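Local coordinates for cobalamin biosynthesis protein CobN (Mycobacterium tuberculosis, PDB 7C6O) that serves as the large, catalytic subunit of cobaltochelatase, the enzyme that inserts cobalt into a corrin ring during cobalamin biosynthesis, at residues Leu867-Asp872 / Leu1111-Thr1116; Gln1076-Met1081 / Pro1093-Gly1098. All blocks are in the same frame, centred on the assembly; numbering follows the deposited sequence.

Interaction 1 (Leu867-Asp872 / Leu1111-Thr1116); sequences LARYRD and LSEETT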
loop_
_atom_site.group_PDB
_atom_site.type_symbol
_atom_site.label_atom_id
_atom_site.label_comp_id
_atom_site.label_asym_id
_atom_site.label_seq_id
_atom_site.Cartn_x
_atom_site.Cartn_y
_atom_site.Cartn_z
ATOM N N LEU A 867 3.934 24.428 -13.585
ATOM C CA LEU A 867 4.156 25.870 -13.534
ATOM C C LEU A 867 4.123 26.486 -14.926
ATOM O O LEU A 867 3.555 27.569 -15.116
ATOM C CB LEU A 867 5.481 26.171 -12.835
ATOM C CG LEU A 867 5.554 25.734 -11.368
ATOM C CD1 LEU A 867 6.933 25.981 -10.795
ATOM C CD2 LEU A 867 4.497 26.446 -10.539
ATOM N N ALA A 868 4.721 25.812 -15.912
ATOM C CA ALA A 868 4.694 26.324 -17.278
ATOM C C ALA A 868 3.267 26.448 -17.796
ATOM O O ALA A 868 2.914 27.447 -18.432
ATOM C CB ALA A 868 5.521 25.421 -18.195
ATOM N N ARG A 869 2.430 25.443 -17.529
ATOM C CA ARG A 869 1.044 25.490 -17.986
ATOM C C ARG A 869 0.300 26.656 -17.350
ATOM O O ARG A 869 -0.407 27.406 -18.035
ATOM C CB ARG A 869 0.340 24.168 -17.671
ATOM C CG ARG A 869 -1.096 24.093 -18.179
ATOM C CD ARG A 869 -1.147 24.139 -19.702
ATOM N NE ARG A 869 -2.512 24.240 -20.214
ATOM C CZ ARG A 869 -3.213 23.218 -20.698
ATOM N NH1 ARG A 869 -2.682 22.003 -20.742
ATOM N NH2 ARG A 869 -4.446 23.413 -21.144
ATOM N N TYR A 870 0.447 26.828 -16.034
ATOM C CA TYR A 870 -0.270 27.895 -15.345
ATOM C C TYR A 870 0.183 29.264 -15.835
ATOM O O TYR A 870 -0.643 30.139 -16.123
ATOM C CB TYR A 870 -0.073 27.776 -13.835
ATOM C CG TYR A 870 -0.969 28.699 -13.044
ATOM C CD1 TYR A 870 -0.570 29.993 -12.728
ATOM C CD2 TYR A 870 -2.227 28.284 -12.630
ATOM C CE1 TYR A 870 -1.394 30.840 -12.008
ATOM C CE2 TYR A 870 -3.053 29.119 -11.907
ATOM C CZ TYR A 870 -2.634 30.396 -11.601
ATOM O OH TYR A 870 -3.461 31.226 -10.884
ATOM N N ARG A 871 1.498 29.468 -15.931
ATOM C CA ARG A 871 2.014 30.764 -16.358
ATOM C C ARG A 871 1.632 31.060 -17.803
ATOM O O ARG A 871 1.358 32.216 -18.153
ATOM C CB ARG A 871 3.531 30.804 -16.165
ATOM C CG ARG A 871 4.152 32.179 -16.355
ATOM C CD ARG A 871 5.542 32.249 -15.738
ATOM N NE ARG A 871 6.242 33.477 -16.110
ATOM C CZ ARG A 871 6.136 34.630 -15.456
ATOM N NH1 ARG A 871 5.355 34.723 -14.388
ATOM N NH2 ARG A 871 6.811 35.693 -15.872
ATOM N N ASP A 872 1.584 30.028 -18.653
ATOM C CA ASP A 872 1.145 30.222 -20.032
ATOM C C ASP A 872 -0.288 30.737 -20.092
ATOM O O ASP A 872 -0.624 31.561 -20.950
ATOM C CB ASP A 872 1.267 28.915 -20.817
ATOM C CG ASP A 872 2.688 28.625 -21.256
ATOM O OD1 ASP A 872 3.568 29.491 -21.058
ATOM O OD2 ASP A 872 2.925 27.526 -21.800
ATOM N N LEU A 1111 -8.079 19.397 -16.009
ATOM C CA LEU A 1111 -9.029 18.338 -15.684
ATOM C C LEU A 1111 -10.085 18.194 -16.774
ATOM O O LEU A 1111 -10.501 17.077 -17.103
ATOM C CB LEU A 1111 -9.680 18.618 -14.330
ATOM C CG LEU A 1111 -10.745 17.636 -13.833
ATOM C CD1 LEU A 1111 -10.193 16.217 -13.789
ATOM C CD2 LEU A 1111 -11.248 18.064 -12.462
ATOM N N SER A 1112 -10.532 19.312 -17.350
ATOM C CA SER A 1112 -11.493 19.232 -18.448
ATOM C C SER A 1112 -10.901 18.499 -19.645
ATOM O O SER A 1112 -11.579 17.677 -20.275
ATOM C CB SER A 1112 -11.951 20.631 -18.855
ATOM O OG SER A 1112 -12.774 20.563 -20.008
ATOM N N GLU A 1113 -9.635 18.782 -19.970
ATOM C CA GLU A 1113 -8.971 18.094 -21.074
ATOM C C GLU A 1113 -8.839 16.603 -20.799
ATOM O O GLU A 1113 -9.085 15.777 -21.685
ATOM C CB GLU A 1113 -7.593 18.714 -21.329
ATOM C CG GLU A 1113 -7.637 20.078 -22.007
ATOM C CD GLU A 1113 -6.283 20.770 -22.039
ATOM O OE1 GLU A 1113 -5.371 20.357 -21.292
ATOM O OE2 GLU A 1113 -6.132 21.737 -22.814
ATOM N N GLU A 1114 -8.441 16.236 -19.580
ATOM C CA GLU A 1114 -8.283 14.822 -19.258
ATOM C C GLU A 1114 -9.626 14.102 -19.260
ATOM O O GLU A 1114 -9.711 12.938 -19.671
ATOM C CB GLU A 1114 -7.581 14.666 -17.907
ATOM C CG GLU A 1114 -7.429 13.220 -17.430
ATOM C CD GLU A 1114 -6.400 12.422 -18.214
ATOM O OE1 GLU A 1114 -5.765 12.980 -19.133
ATOM O OE2 GLU A 1114 -6.220 11.225 -17.904
ATOM N N THR A 1115 -10.689 14.777 -18.814
ATOM C CA THR A 1115 -12.007 14.149 -18.793
ATOM C C THR A 1115 -12.487 13.836 -20.206
ATOM O O THR A 1115 -12.940 12.719 -20.486
ATOM C CB THR A 1115 -13.013 15.044 -18.067
ATOM O OG1 THR A 1115 -12.570 15.274 -16.721
ATOM C CG2 THR A 1115 -14.388 14.379 -18.036
ATOM N N THR A 1116 -12.384 14.807 -21.118
ATOM C CA THR A 1116 -12.804 14.558 -22.494
ATOM C C THR A 1116 -11.904 13.536 -23.177
ATOM O O THR A 1116 -12.382 12.761 -24.011
ATOM C CB THR A 1116 -12.834 15.859 -23.298
ATOM O OG1 THR A 1116 -11.528 16.450 -23.324
ATOM C CG2 THR A 1116 -13.820 16.838 -22.684
#
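The guanidinium of Arg869 meets the carboxylate of Glu1113 end-on, NH1 and NH2 both turned to the acid, in a salt bridge between segments 867-872 and 1111-1116, whose nearest CA atoms, those of Arg869 and Leu1111, are 12.6 Å apart. Its shortest bond runs from Arg869 NH2 to Glu1113 OE2, 2.9 Å and fairly straight at 155°. Arg869 NH1 reaches Glu1113 OE1 at 3.2 Å on the syn lone pair of that oxygen. Both acceptors lie close to the guanidinium plane, yet the two flat groups are turned 50° apart, and NH2 comes to OE2 from above the carboxylate plane: a two-pronged grip, twisted rather than coplanar. The chains stretch toward each other from opposite directions. Glu1113 runs extended beyond CG, while Arg869 leaves its helix with CG anti to the backbone N (chi1 -177°) and bends at chi2. Length suits both residues to the gap: each side chain covers part of it and ends in a charged group.

Glu1113 OE1 also accepts the backbone N-H of Thr1110, just before the helix starts. With both residues partly exposed, solvent probably weakens the attraction, and the bond geometry suggests that the pair orients the two side chains as well as attracting them.

Interaction 2 (Gln1076-Met1081 / Pro1093-Gly1098); sequences QYHGGM and PAAYIG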
loop_
_atom_site.group_PDB
_atom_site.type_symbol
_atom_site.label_atom_id
_atom_site.label_comp_id
_atom_site.label_asym_id
_atom_site.label_seq_id
_atom_site.Cartn_x
_atom_site.Cartn_y
_atom_site.Cartn_z
ATOM N N GLN A 1076 -12.970 12.014 -5.496
ATOM C CA GLN A 1076 -13.036 12.276 -4.061
ATOM C C GLN A 1076 -11.938 13.237 -3.622
ATOM O O GLN A 1076 -12.204 14.237 -2.945
ATOM C CB GLN A 1076 -12.927 10.970 -3.277
ATOM C CG GLN A 1076 -14.170 10.117 -3.288
ATOM C CD GLN A 1076 -14.177 9.134 -2.137
ATOM O OE1 GLN A 1076 -14.514 9.491 -1.009
ATOM N NE2 GLN A 1076 -13.793 7.893 -2.413
ATOM N N TYR A 1077 -10.692 12.943 -3.995
ATOM C CA TYR A 1077 -9.561 13.759 -3.563
ATOM C C TYR A 1077 -9.392 14.992 -4.444
ATOM O O TYR A 1077 -9.362 16.125 -3.950
ATOM C CB TYR A 1077 -8.280 12.920 -3.567
ATOM C CG TYR A 1077 -8.170 11.982 -2.391
ATOM C CD1 TYR A 1077 -8.789 10.738 -2.410
ATOM C CD2 TYR A 1077 -7.447 12.340 -1.260
ATOM C CE1 TYR A 1077 -8.692 9.876 -1.333
ATOM C CE2 TYR A 1077 -7.346 11.485 -0.180
ATOM C CZ TYR A 1077 -7.968 10.256 -0.224
ATOM O OH TYR A 1077 -7.866 9.403 0.846
ATOM N N HIS A 1078 -9.269 14.783 -5.755
ATOM C CA HIS A 1078 -9.032 15.894 -6.672
ATOM C C HIS A 1078 -10.264 16.782 -6.779
ATOM O O HIS A 1078 -10.197 17.995 -6.550
ATOM C CB HIS A 1078 -8.634 15.348 -8.044
ATOM C CG HIS A 1078 -8.074 16.376 -8.974
ATOM N ND1 HIS A 1078 -8.178 16.270 -10.344
ATOM C CD2 HIS A 1078 -7.378 17.514 -8.736
ATOM C CE1 HIS A 1078 -7.581 17.303 -10.910
ATOM N NE2 HIS A 1078 -7.086 18.072 -9.956
ATOM N N GLY A 1079 -11.408 16.190 -7.126
ATOM C CA GLY A 1079 -12.634 16.966 -7.189
ATOM C C GLY A 1079 -13.031 17.533 -5.839
ATOM O O GLY A 1079 -13.543 18.650 -5.752
ATOM N N GLY A 1080 -12.791 16.773 -4.769
ATOM C CA GLY A 1080 -13.089 17.275 -3.437
ATOM C C GLY A 1080 -12.288 18.514 -3.084
ATOM O O GLY A 1080 -12.814 19.454 -2.480
ATOM N N MET A 1081 -11.006 18.535 -3.457
ATOM C CA MET A 1081 -10.205 19.733 -3.233
ATOM C C MET A 1081 -10.750 20.912 -4.031
ATOM O O MET A 1081 -10.873 22.022 -3.502
ATOM C CB MET A 1081 -8.744 19.469 -3.590
ATOM C CG MET A 1081 -7.848 20.692 -3.451
ATOM S SD MET A 1081 -6.100 20.329 -3.711
ATOM C CE MET A 1081 -5.690 19.480 -2.186
ATOM N N PRO A 1093 -10.607 26.813 -8.197
ATOM C CA PRO A 1093 -9.224 26.958 -8.654
ATOM C C PRO A 1093 -9.057 26.284 -10.004
ATOM O O PRO A 1093 -9.934 25.564 -10.484
ATOM C CB PRO A 1093 -8.419 26.246 -7.568
ATOM C CG PRO A 1093 -9.350 25.164 -7.097
ATOM C CD PRO A 1093 -10.747 25.742 -7.193
ATOM N N ALA A 1094 -7.912 26.533 -10.628
ATOM C CA ALA A 1094 -7.526 25.706 -11.760
ATOM C C ALA A 1094 -7.374 24.263 -11.292
ATOM O O ALA A 1094 -6.981 23.994 -10.154
ATOM C CB ALA A 1094 -6.224 26.213 -12.380
ATOM N N ALA A 1095 -7.725 23.325 -12.167
ATOM C CA ALA A 1095 -7.650 21.902 -11.848
ATOM C C ALA A 1095 -6.822 21.224 -12.929
ATOM O O ALA A 1095 -7.252 21.142 -14.084
ATOM C CB ALA A 1095 -9.044 21.282 -11.746
ATOM N N TYR A 1096 -5.632 20.757 -12.562
ATOM C CA TYR A 1096 -4.703 20.149 -13.502
ATOM C C TYR A 1096 -4.513 18.672 -13.192
ATOM O O TYR A 1096 -4.596 18.245 -12.036
ATOM C CB TYR A 1096 -3.329 20.827 -13.465
ATOM C CG TYR A 1096 -3.270 22.228 -14.030
ATOM C CD1 TYR A 1096 -4.387 22.831 -14.592
ATOM C CD2 TYR A 1096 -2.078 22.945 -14.009
ATOM C CE1 TYR A 1096 -4.321 24.115 -15.111
ATOM C CE2 TYR A 1096 -2.003 24.228 -14.520
ATOM C CZ TYR A 1096 -3.125 24.806 -15.070
ATOM O OH TYR A 1096 -3.045 26.083 -15.578
ATOM N N ILE A 1097 -4.232 17.904 -14.241
ATOM C CA ILE A 1097 -3.819 16.510 -14.137
ATOM C C ILE A 1097 -2.365 16.431 -14.582
ATOM O O ILE A 1097 -2.033 16.817 -15.709
ATOM C CB ILE A 1097 -4.700 15.586 -14.992
ATOM C CG1 ILE A 1097 -6.107 15.473 -14.400
ATOM C CG2 ILE A 1097 -4.056 14.213 -15.140
ATOM C CD1 ILE A 1097 -6.155 14.756 -13.073
ATOM N N GLY A 1098 -1.497 15.942 -13.702
ATOM C CA GLY A 1098 -0.130 15.665 -14.096
ATOM C C GLY A 1098 0.002 14.243 -14.599
ATOM O O GLY A 1098 -0.281 13.296 -13.862
#
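His1078 NE2, of the buried imidazole, lies 3.2 Å from Tyr1096 O, but at an angle too poor for a hydrogen bond; its hydrogen bond goes instead to the backbone oxygen of Ala1057 on the neighbouring strand 1056-1061, while ND1, across CE1 from it, is hydrogen-bonded to the hydroxyl of Tyr1153. With both nitrogens engaged, the two bonds probably fix the rotation of the ring, and its polarity is paid for inside the core. Toward strand 1094-1098 the ring therefore makes mainly packing contacts. CD1 of Ile1097 comes obliquely to the ring, 3.6 Å from His1078 CE1, and the methyl of Ala1095 sits 4.2 Å from His1078 NE2. CG of His1078 stands anti to the backbone N (chi1 -167°), which carries the ring out from helix 1072-1089 toward the strand. The residue sizes suit the gap: a short alanine lies where the backbones come nearest, 8.0 Å between CA of His1078 and CA of Ala1095, and the longer isoleucine reaches back to the ring. Tyr1096 points away from this helix and packs on helix 853-874.

The axes of helical segment 1076-1081 and strand segment 1094-1098 approach to 9.8 Å, and their directions are 157° apart, nearly antiparallel. Such spacing and direction belong to the second half of a beta-alpha-beta crossover, here strand 1056-1061, helix 1072-1089 and strand 1094-1099, in which the returning strand lies parallel to the first in a mixed sheet flanked by helices.

How the interactions relate
Strand 1094-1099 connects the two contacts, whose centres lie 11 Å apart. Interaction 2 packs helix 1072-1089 against one face of this strand; on the other, CE2 of Tyr1096 is 3.8 Å from CG of Arg869, the arginine of interaction 1. The partner helix of interaction 1 is attached as well: Leu1111 N lies 2.7 Å from Ala1095 O, a probable hydrogen bond, and Glu1114 CB packs 3.9 Å from Ile1097 CG1. In sequence, 1076-1098 is nested within the long loop that the salt bridge closes. The sodium ion bound by Asp125 and Ser127 belongs to the N-terminal part of the chain and touches neither contact.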